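Local coordinates for protein immunoreactive 84kD antigen PG93 (Porphyromonas gingivalis, PDB 5M11) that is an essential bacterial-surface component of the type IX secretion system and binds zinc and calcium ions, at residues F264-V269 with A281-G286; S230-S235 with E249-F254. All blocks are in the same frame, centred on the assembly; numbering follows the deposited sequence.

Contacts 1 and 2 occupy similar, though not identical, places in successive blades of the beta propeller. In each, the loop linking one blade to the next meets the latter: contact 1 at its second strand and that strand's end, contact 2 at the turn after the second strand and the start of the third. Contact 2 comes first along the chain; the centres lie about 11 Å apart. They meet at I252: I252 N makes a probable hydrogen bond of 2.8 Å to F264 O, while I252 CD1 packs 3.6 Å from V269 CG2 and 3.7 Å from I266 CB. Contact 1 is apolar, contact 2 polar and at the surface; both lie away from the metal sites.

Contact 1. Residues F264-V269 with A281-G286; sequences FPIADV and AYIALG
The backbones approach at V269 and L285, whose CA atoms are 4.9 Å apart, where the loop entering strand 271-273 passes the end of strand 280-284. This is a blade-to-blade connection of a beta propeller: 264-269 leaves the outer strand 260-264 of one four-stranded blade and leads into the first strand of the next. Here the chains run antiparallel, and two reciprocal CA-H...O contacts bridge them, L285 CA to D268 O and V269 CA to A284 O, each 3.5 Å. They sit beside the backbone hydrogen bond of A284 with L270, which continues the antiparallel pairing of strands 271-273 and 280-284. V269 sets CG1 anti to its backbone N (chi1 179°), so that CG1 faces I283 CG2 at 3.8 Å while CG2 lies between I283 CG2 and L285 CD2. The side chains of V269 and L285 run alongside each other, whereas that of I266 comes across L285 roughly perpendicularly. I252 of the preceding blade packs on I266 and V269, and A291 of strand 290-294 on L285. The CD2 branch of L285 is shared most widely: L285 CD2 lies 4.0 Å from V269 CG2, 3.6 Å from I266 CG2 and 3.4 Å from A267 O.

Contact 2. Residues S230-S235 with E249-F254; sequences SSSADS and ENRIYF
R251 stands just past the turn between strands 244-247 and 252-256 and reaches back to S231 and S232 of the loop 230-235. From CB, its CG sits over the backbone, flanked by both N and C (chi1 77°), and a bend at chi2 (-85°) folds the chain so that the guanidinium arrives beside the two serines. NE gives a nearly straight hydrogen bond (165°) to Y253 OH, 3.0 Å away and in the guanidinium plane. CZ lies 3.9 Å from S232 CB. NH1 donates to E249 O at 3.1 Å, from above the carbonyl plane, which ties the tip to the start of its own turn. NH2 adds a weak bond to Y253 OH and rests obliquely against the backbone at S232 N; both are donors, so this is contact without a bond. Hydrogen bonds at NE and NH1 thus fix the rotation of the group. Across the segments, E249 N makes a weak 3.5 Å bond to S232 OG. S231 OG approaches Y253 CE2 at 3.6 Å and donates to S235 OG (2.7 Å), which in turn donates to S232 O, a relay within the loop. The arrangement belongs to a beta propeller: a linker from the outer strand 226-230 of one blade to the first strand 236-239 of the next, met at S231 and S232 by that next blade's turn and third strand.

Contact 1. Residues F264-V269 with A281-G286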
loop_
_atom_site.group_PDB
_atom_site.type_symbol
_atom_site.label_atom_id
_atom_site.label_comp_id
_atom_site.label_asym_id
_atom_site.label_seq_id
_atom_site.Cartn_x
_atom_site.Cartn_y
_atom_site.Cartn_z
ATOM N N PHE A 264 20.164 9.189 -29.419
ATOM C CA PHE A 264 20.844 8.997 -28.143
ATOM C C PHE A 264 20.768 7.538 -27.710
ATOM O O PHE A 264 19.663 6.988 -27.655
ATOM C CB PHE A 264 20.230 9.882 -27.047
ATOM C CG PHE A 264 20.273 11.361 -27.299
ATOM C CD1 PHE A 264 21.409 12.101 -26.999
ATOM C CD2 PHE A 264 19.161 12.029 -27.785
ATOM C CE1 PHE A 264 21.440 13.483 -27.208
ATOM C CE2 PHE A 264 19.191 13.409 -27.988
ATOM C CZ PHE A 264 20.330 14.129 -27.692
ATOM N N PRO A 265 21.896 6.894 -27.340
ATOM C CA PRO A 265 21.811 5.501 -26.875
ATOM C C PRO A 265 21.285 5.396 -25.421
ATOM O O PRO A 265 22.044 5.111 -24.490
ATOM C CB PRO A 265 23.243 4.999 -27.027
ATOM C CG PRO A 265 24.076 6.206 -26.868
ATOM C CD PRO A 265 23.289 7.390 -27.315
ATOM N N ILE A 266 19.975 5.631 -25.232
ATOM C CA ILE A 266 19.320 5.524 -23.924
ATOM C C ILE A 266 18.237 4.460 -24.026
ATOM O O ILE A 266 17.233 4.665 -24.723
ATOM C CB ILE A 266 18.735 6.851 -23.335
ATOM C CG1 ILE A 266 19.507 8.138 -23.754
ATOM C CG2 ILE A 266 18.604 6.755 -21.825
ATOM C CD1 ILE A 266 20.907 8.360 -23.168
ATOM N N ALA A 267 18.435 3.345 -23.317
ATOM C CA ALA A 267 17.509 2.219 -23.262
ATOM C C ALA A 267 16.427 2.410 -22.186
ATOM O O ALA A 267 16.603 3.197 -21.255
ATOM C CB ALA A 267 18.275 0.944 -22.980
ATOM N N ASP A 268 15.315 1.660 -22.329
ATOM C CA ASP A 268 14.181 1.559 -21.415
ATOM C C ASP A 268 13.825 2.929 -20.813
ATOM O O ASP A 268 14.139 3.211 -19.652
ATOM C CB ASP A 268 14.472 0.509 -20.313
ATOM C CG ASP A 268 14.992 -0.855 -20.788
ATOM O OD1 ASP A 268 14.421 -1.411 -21.756
ATOM O OD2 ASP A 268 15.920 -1.402 -20.136
ATOM N N VAL A 269 13.199 3.779 -21.637
ATOM C CA VAL A 269 12.783 5.134 -21.274
ATOM C C VAL A 269 11.261 5.143 -21.206
ATOM O O VAL A 269 10.606 4.842 -22.202
ATOM C CB VAL A 269 13.345 6.208 -22.246
ATOM C CG1 VAL A 269 12.862 7.606 -21.858
ATOM C CG2 VAL A 269 14.870 6.154 -22.304
ATOM N N ALA A 281 16.712 17.772 -20.912
ATOM C CA ALA A 281 15.509 16.968 -20.689
ATOM C C ALA A 281 15.680 16.001 -19.528
ATOM O O ALA A 281 16.748 15.428 -19.337
ATOM C CB ALA A 281 15.165 16.196 -21.942
ATOM N N TYR A 282 14.618 15.807 -18.763
ATOM C CA TYR A 282 14.647 14.911 -17.621
ATOM C C TYR A 282 13.959 13.595 -18.019
ATOM O O TYR A 282 12.817 13.582 -18.477
ATOM C CB TYR A 282 14.045 15.619 -16.405
ATOM C CG TYR A 282 14.877 16.828 -16.004
ATOM C CD1 TYR A 282 16.023 16.685 -15.217
ATOM C CD2 TYR A 282 14.555 18.106 -16.460
ATOM C CE1 TYR A 282 16.801 17.787 -14.865
ATOM C CE2 TYR A 282 15.332 19.214 -16.117
ATOM C CZ TYR A 282 16.459 19.047 -15.330
ATOM O OH TYR A 282 17.241 20.134 -15.031
ATOM N N ILE A 283 14.725 12.511 -17.941
ATOM C CA ILE A 283 14.404 11.146 -18.371
ATOM C C ILE A 283 13.979 10.271 -17.172
ATOM O O ILE A 283 14.547 10.400 -16.087
ATOM C CB ILE A 283 15.693 10.548 -19.081
ATOM C CG1 ILE A 283 16.320 11.505 -20.149
ATOM C CG2 ILE A 283 15.494 9.153 -19.674
ATOM C CD1 ILE A 283 15.332 12.162 -21.203
ATOM N N ALA A 284 12.982 9.385 -17.387
ATOM C CA ALA A 284 12.505 8.376 -16.434
ATOM C C ALA A 284 12.966 7.016 -16.969
ATOM O O ALA A 284 12.552 6.591 -18.058
ATOM C CB ALA A 284 10.989 8.438 -16.276
ATOM N N LEU A 285 13.912 6.390 -16.268
ATOM C CA LEU A 285 14.501 5.131 -16.704
ATOM C C LEU A 285 13.917 3.951 -15.944
ATOM O O LEU A 285 14.371 2.818 -16.102
ATOM C CB LEU A 285 16.030 5.201 -16.565
ATOM C CG LEU A 285 16.684 6.228 -17.494
ATOM C CD1 LEU A 285 18.008 6.673 -16.974
ATOM C CD2 LEU A 285 16.824 5.687 -18.880
ATOM N N GLY A 286 12.874 4.228 -15.173
ATOM C CA GLY A 286 12.158 3.228 -14.404
ATOM C C GLY A 286 12.959 2.651 -13.265
ATOM O O GLY A 286 13.278 3.359 -12.300
#

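Contact 2. Residues S230-S235 with E249-F254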
loop_
_atom_site.group_PDB
_atom_site.type_symbol
_atom_site.label_atom_id
_atom_site.label_comp_id
_atom_site.label_asym_id
_atom_site.label_seq_id
_atom_site.Cartn_x
_atom_site.Cartn_y
_atom_site.Cartn_z
ATOM N N SER A 230 12.670 5.408 -39.303
ATOM C CA SER A 230 12.154 4.074 -39.093
ATOM C C SER A 230 12.701 3.542 -37.786
ATOM O O SER A 230 13.758 2.916 -37.752
ATOM C CB SER A 230 12.525 3.158 -40.254
ATOM O OG SER A 230 12.317 3.737 -41.531
ATOM N N SER A 231 11.993 3.805 -36.696
ATOM C CA SER A 231 12.363 3.314 -35.375
ATOM C C SER A 231 11.998 1.809 -35.243
ATOM O O SER A 231 11.436 1.214 -36.175
ATOM C CB SER A 231 11.655 4.146 -34.315
ATOM O OG SER A 231 12.038 3.738 -33.020
ATOM N N SER A 232 12.332 1.194 -34.092
ATOM C CA SER A 232 12.003 -0.203 -33.832
ATOM C C SER A 232 10.525 -0.308 -33.466
ATOM O O SER A 232 9.948 0.686 -33.010
ATOM C CB SER A 232 12.883 -0.762 -32.719
ATOM O OG SER A 232 12.605 -0.166 -31.465
ATOM N N ALA A 233 9.914 -1.508 -33.648
ATOM C CA ALA A 233 8.502 -1.773 -33.345
ATOM C C ALA A 233 8.184 -1.477 -31.904
ATOM O O ALA A 233 9.060 -1.522 -31.040
ATOM C CB ALA A 233 8.145 -3.217 -33.658
ATOM N N ASP A 234 6.924 -1.133 -31.662
ATOM C CA ASP A 234 6.370 -0.828 -30.353
ATOM C C ASP A 234 7.243 0.204 -29.600
ATOM O O ASP A 234 7.585 0.026 -28.423
ATOM C CB ASP A 234 6.144 -2.121 -29.544
ATOM C CG ASP A 234 5.091 -3.020 -30.176
ATOM O OD1 ASP A 234 3.889 -2.787 -29.927
ATOM O OD2 ASP A 234 5.472 -3.950 -30.938
ATOM N N SER A 235 7.600 1.285 -30.325
ATOM C CA SER A 235 8.340 2.429 -29.798
ATOM C C SER A 235 7.367 3.299 -29.044
ATOM O O SER A 235 6.169 3.251 -29.351
ATOM C CB SER A 235 8.981 3.215 -30.936
ATOM O OG SER A 235 10.256 2.690 -31.252
ATOM N N GLU A 249 13.840 0.443 -28.274
ATOM C CA GLU A 249 14.669 -0.380 -27.411
ATOM C C GLU A 249 16.128 -0.121 -27.762
ATOM O O GLU A 249 16.509 -0.296 -28.920
ATOM C CB GLU A 249 14.310 -1.861 -27.547
ATOM C CG GLU A 249 13.399 -2.349 -26.438
ATOM C CD GLU A 249 13.303 -3.860 -26.365
ATOM O OE1 GLU A 249 14.199 -4.486 -25.752
ATOM O OE2 GLU A 249 12.343 -4.420 -26.942
ATOM N N ASN A 250 16.893 0.409 -26.781
ATOM C CA ASN A 250 18.334 0.740 -26.751
ATOM C C ASN A 250 18.649 2.202 -27.184
ATOM O O ASN A 250 19.719 2.693 -26.815
ATOM C CB ASN A 250 19.245 -0.268 -27.518
ATOM C CG ASN A 250 19.374 -0.132 -29.022
ATOM O OD1 ASN A 250 19.937 0.832 -29.546
ATOM N ND2 ASN A 250 18.976 -1.169 -29.746
ATOM N N ARG A 251 17.755 2.901 -27.909
ATOM C CA ARG A 251 18.052 4.284 -28.298
ATOM C C ARG A 251 16.797 5.184 -28.341
ATOM O O ARG A 251 15.672 4.681 -28.410
ATOM C CB ARG A 251 18.809 4.329 -29.644
ATOM C CG ARG A 251 17.969 4.113 -30.909
ATOM C CD ARG A 251 17.759 2.654 -31.278
ATOM N NE ARG A 251 16.885 2.532 -32.445
ATOM C CZ ARG A 251 16.069 1.509 -32.680
ATOM N NH1 ARG A 251 16.003 0.492 -31.827
ATOM N NH2 ARG A 251 15.305 1.500 -33.764
ATOM N N ILE A 252 17.013 6.517 -28.265
ATOM C CA ILE A 252 15.990 7.580 -28.336
ATOM C C ILE A 252 16.214 8.370 -29.619
ATOM O O ILE A 252 17.359 8.473 -30.091
ATOM C CB ILE A 252 16.005 8.550 -27.098
ATOM C CG1 ILE A 252 15.560 7.887 -25.810
ATOM C CG2 ILE A 252 15.184 9.828 -27.329
ATOM C CD1 ILE A 252 15.831 8.802 -24.609
ATOM N N TYR A 253 15.117 8.956 -30.150
ATOM C CA TYR A 253 15.098 9.858 -31.293
ATOM C C TYR A 253 14.478 11.146 -30.838
ATOM O O TYR A 253 13.310 11.169 -30.445
ATOM C CB TYR A 253 14.342 9.284 -32.498
ATOM C CG TYR A 253 14.945 8.025 -33.068
ATOM C CD1 TYR A 253 15.854 8.079 -34.119
ATOM C CD2 TYR A 253 14.552 6.770 -32.606
ATOM C CE1 TYR A 253 16.392 6.918 -34.671
ATOM C CE2 TYR A 253 15.075 5.606 -33.152
ATOM C CZ TYR A 253 15.999 5.684 -34.184
ATOM O OH TYR A 253 16.525 4.536 -34.715
ATOM N N PHE A 254 15.277 12.205 -30.835
ATOM C CA PHE A 254 14.818 13.523 -30.452
ATOM C C PHE A 254 14.551 14.337 -31.712
ATOM O O PHE A 254 15.495 14.657 -32.445
ATOM C CB PHE A 254 15.835 14.217 -29.519
ATOM C CG PHE A 254 15.491 15.653 -29.196
ATOM C CD1 PHE A 254 14.199 16.010 -28.825
ATOM C CD2 PHE A 254 16.457 16.647 -29.268
ATOM C CE1 PHE A 254 13.880 17.334 -28.537
ATOM C CE2 PHE A 254 16.137 17.973 -28.985
ATOM C CZ PHE A 254 14.852 18.308 -28.615
#